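Local coordinates for protein POU domain, class 6, transcription factor 1 (Homo sapiens, PDB 3D1N) that binds DNA sequence-specifically as a POU-family transcription factor, including the corticotrophin-releasing hormone gene promoter, and probably prefers a variant of the octamer motif, at residues Glu4-Phe9 and Lys59-Leu64. The protein carries 2 engineered substitutions. Residues are numbered along the deposited sequence; the frame is centred on the assembly and turned at random.
Sequences EEIREF and KLKPVL
Lys61 reaches across from one helix of the POU-specific domain to lay its aliphatic chain over the ring of Phe9 on another. Its CD stands 4.1 Å from the centroid of the Phe9 ring, close to the ring normal and shifted toward the rim, a CH-pi contact. CG of the lysine meets CD2 of the ring, while CE lies 3.4 Å from CB of Phe9, so the chain crosses the face obliquely from the rim back toward the root of the phenylalanine. A bend at chi2 (-94°) turns CD of the lysine, and the outer chain then runs extended to NZ. There the ammonium comes near the carboxylate of Glu5; the Glu5 and Lys61 side chains cross at about a right angle, and OE2 of Glu5 is 4.0 Å from NZ of Lys61, a long salt bridge. Glu65 offers NZ a second, weak ion pair. Nearer the lysine's backbone, CG2 of Ile6 packs 3.7 Å from CG of Lys61.

CB of Phe9 points toward 59-64 and CG lies anti to the backbone N (chi1 178°); the far rim of the ring reaches Leu64. CZ of Phe9 sits 3.5 Å from CB of Leu64, and CD1 of the leucine lies at the ring edge, in its plane. An alanine at Phe9 would probably leave a gap beside Leu64 and take the ring from under CG and CD of the lysine.

The two segments cross at 52°, their axes approaching to 10.7 Å, and join helix 4-18 to helix 54-73 in the helical POU-specific domain, about 11 Å from the bound DNA at the nearest atom. Phe47 of helix 41-49 touches both Phe9 and Leu64, Leu68 extends the apolar packing around the ring, and Met31 of helix 24-31 adjoins Leu64.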
loop_
_atom_site.group_PDB
_atom_site.type_symbol
_atom_site.label_atom_id
_atom_site.label_comp_id
_atom_site.label_asym_id
_atom_site.label_seq_id
_atom_site.Cartn_x
_atom_site.Cartn_y
_atom_site.Cartn_z
ATOM N N GLU K 4 -23.902 -17.229 -6.382
ATOM C CA GLU K 4 -23.848 -15.795 -6.108
ATOM C C GLU K 4 -24.191 -15.554 -4.648
ATOM O O GLU K 4 -23.677 -14.628 -4.020
ATOM C CB GLU K 4 -24.800 -15.021 -7.020
ATOM C CG GLU K 4 -24.424 -15.085 -8.488
ATOM C CD GLU K 4 -24.400 -16.508 -9.011
ATOM O OE1 GLU K 4 -23.342 -16.941 -9.515
ATOM O OE2 GLU K 4 -25.434 -17.201 -8.895
ATOM N N GLU K 5 -25.059 -16.409 -4.117
ATOM C CA GLU K 5 -25.404 -16.397 -2.701
ATOM C C GLU K 5 -24.167 -16.451 -1.814
ATOM O O GLU K 5 -24.189 -15.983 -0.677
ATOM C CB GLU K 5 -26.320 -17.576 -2.376
ATOM C CG GLU K 5 -27.788 -17.215 -2.250
ATOM C CD GLU K 5 -28.226 -17.083 -0.803
ATOM O OE1 GLU K 5 -29.136 -16.269 -0.527
ATOM O OE2 GLU K 5 -27.659 -17.796 0.055
ATOM N N ILE K 6 -23.090 -17.032 -2.335
ATOM C CA ILE K 6 -21.843 -17.112 -1.586
ATOM C C ILE K 6 -20.715 -16.346 -2.276
ATOM O O ILE K 6 -19.656 -16.128 -1.691
ATOM C CB ILE K 6 -21.421 -18.575 -1.318
ATOM C CG1 ILE K 6 -21.256 -19.346 -2.628
ATOM C CG2 ILE K 6 -22.440 -19.264 -0.429
ATOM C CD1 ILE K 6 -20.984 -20.829 -2.432
ATOM N N ARG K 7 -20.946 -15.929 -3.515
ATOM C CA ARG K 7 -19.955 -15.143 -4.240
ATOM C C ARG K 7 -20.064 -13.668 -3.864
ATOM O O ARG K 7 -19.087 -12.916 -3.936
ATOM C CB ARG K 7 -20.124 -15.319 -5.749
ATOM C CG ARG K 7 -19.245 -14.400 -6.579
ATOM C CD ARG K 7 -19.379 -14.702 -8.061
ATOM N NE ARG K 7 -18.671 -15.922 -8.446
ATOM C CZ ARG K 7 -19.201 -17.143 -8.415
ATOM N NH1 ARG K 7 -20.456 -17.319 -8.012
ATOM N NH2 ARG K 7 -18.475 -18.191 -8.787
ATOM N N GLU K 8 -21.259 -13.259 -3.455
ATOM C CA GLU K 8 -21.474 -11.875 -3.082
ATOM C C GLU K 8 -21.216 -11.684 -1.597
ATOM O O GLU K 8 -20.788 -10.609 -1.177
ATOM C CB GLU K 8 -22.882 -11.413 -3.456
ATOM C CG GLU K 8 -23.006 -9.903 -3.587
ATOM C CD GLU K 8 -22.081 -9.328 -4.651
ATOM O OE1 GLU K 8 -21.714 -8.136 -4.544
ATOM O OE2 GLU K 8 -21.718 -10.068 -5.592
ATOM N N PHE K 9 -21.475 -12.723 -0.806
ATOM C CA PHE K 9 -21.117 -12.695 0.608
ATOM C C PHE K 9 -19.608 -12.693 0.692
ATOM O O PHE K 9 -19.027 -12.210 1.661
ATOM C CB PHE K 9 -21.664 -13.904 1.349
ATOM C CG PHE K 9 -21.276 -13.957 2.806
ATOM C CD1 PHE K 9 -22.107 -13.437 3.780
ATOM C CD2 PHE K 9 -20.090 -14.549 3.207
ATOM C CE1 PHE K 9 -21.758 -13.496 5.118
ATOM C CE2 PHE K 9 -19.738 -14.607 4.552
ATOM C CZ PHE K 9 -20.578 -14.080 5.505
ATOM N N LYS K 59 -20.160 -24.418 3.577
ATOM C CA LYS K 59 -20.035 -24.805 4.979
ATOM C C LYS K 59 -19.590 -23.630 5.843
ATOM O O LYS K 59 -20.134 -23.404 6.921
ATOM C CB LYS K 59 -19.063 -25.980 5.142
ATOM N N LEU K 60 -18.603 -22.881 5.362
ATOM C CA LEU K 60 -18.028 -21.785 6.132
ATOM C C LEU K 60 -18.968 -20.585 6.174
ATOM O O LEU K 60 -19.193 -19.987 7.231
ATOM C CB LEU K 60 -16.675 -21.375 5.539
ATOM N N LYS K 61 -19.527 -20.261 5.012
ATOM C CA LYS K 61 -20.356 -19.070 4.815
ATOM C C LYS K 61 -21.277 -18.736 5.995
ATOM O O LYS K 61 -21.357 -17.583 6.410
ATOM C CB LYS K 61 -21.154 -19.210 3.511
ATOM C CG LYS K 61 -21.576 -17.910 2.849
ATOM C CD LYS K 61 -22.974 -17.500 3.270
ATOM C CE LYS K 61 -23.618 -16.597 2.227
ATOM N NZ LYS K 61 -25.010 -16.205 2.590
ATOM N N PRO K 62 -21.973 -19.747 6.538
ATOM C CA PRO K 62 -22.876 -19.564 7.683
ATOM C C PRO K 62 -22.180 -19.063 8.943
ATOM O O PRO K 62 -22.556 -18.016 9.475
ATOM C CB PRO K 62 -23.415 -20.977 7.928
ATOM C CG PRO K 62 -23.300 -21.663 6.606
ATOM C CD PRO K 62 -22.059 -21.111 5.982
ATOM N N VAL K 63 -21.190 -19.810 9.422
ATOM C CA VAL K 63 -20.491 -19.445 10.652
ATOM C C VAL K 63 -19.826 -18.071 10.525
ATOM O O VAL K 63 -19.549 -17.400 11.523
ATOM C CB VAL K 63 -19.465 -20.532 11.074
ATOM C CG1 VAL K 63 -18.555 -20.913 9.907
ATOM C CG2 VAL K 63 -18.658 -20.081 12.292
ATOM N N LEU K 64 -19.585 -17.647 9.289
ATOM C CA LEU K 64 -19.071 -16.309 9.052
ATOM C C LEU K 64 -20.083 -15.259 9.478
ATOM O O LEU K 64 -19.832 -14.503 10.413
ATOM C CB LEU K 64 -18.676 -16.127 7.592
ATOM C CG LEU K 64 -17.299 -16.740 7.343
ATOM C CD1 LEU K 64 -16.675 -16.177 6.084
ATOM C CD2 LEU K 64 -16.391 -16.491 8.550
#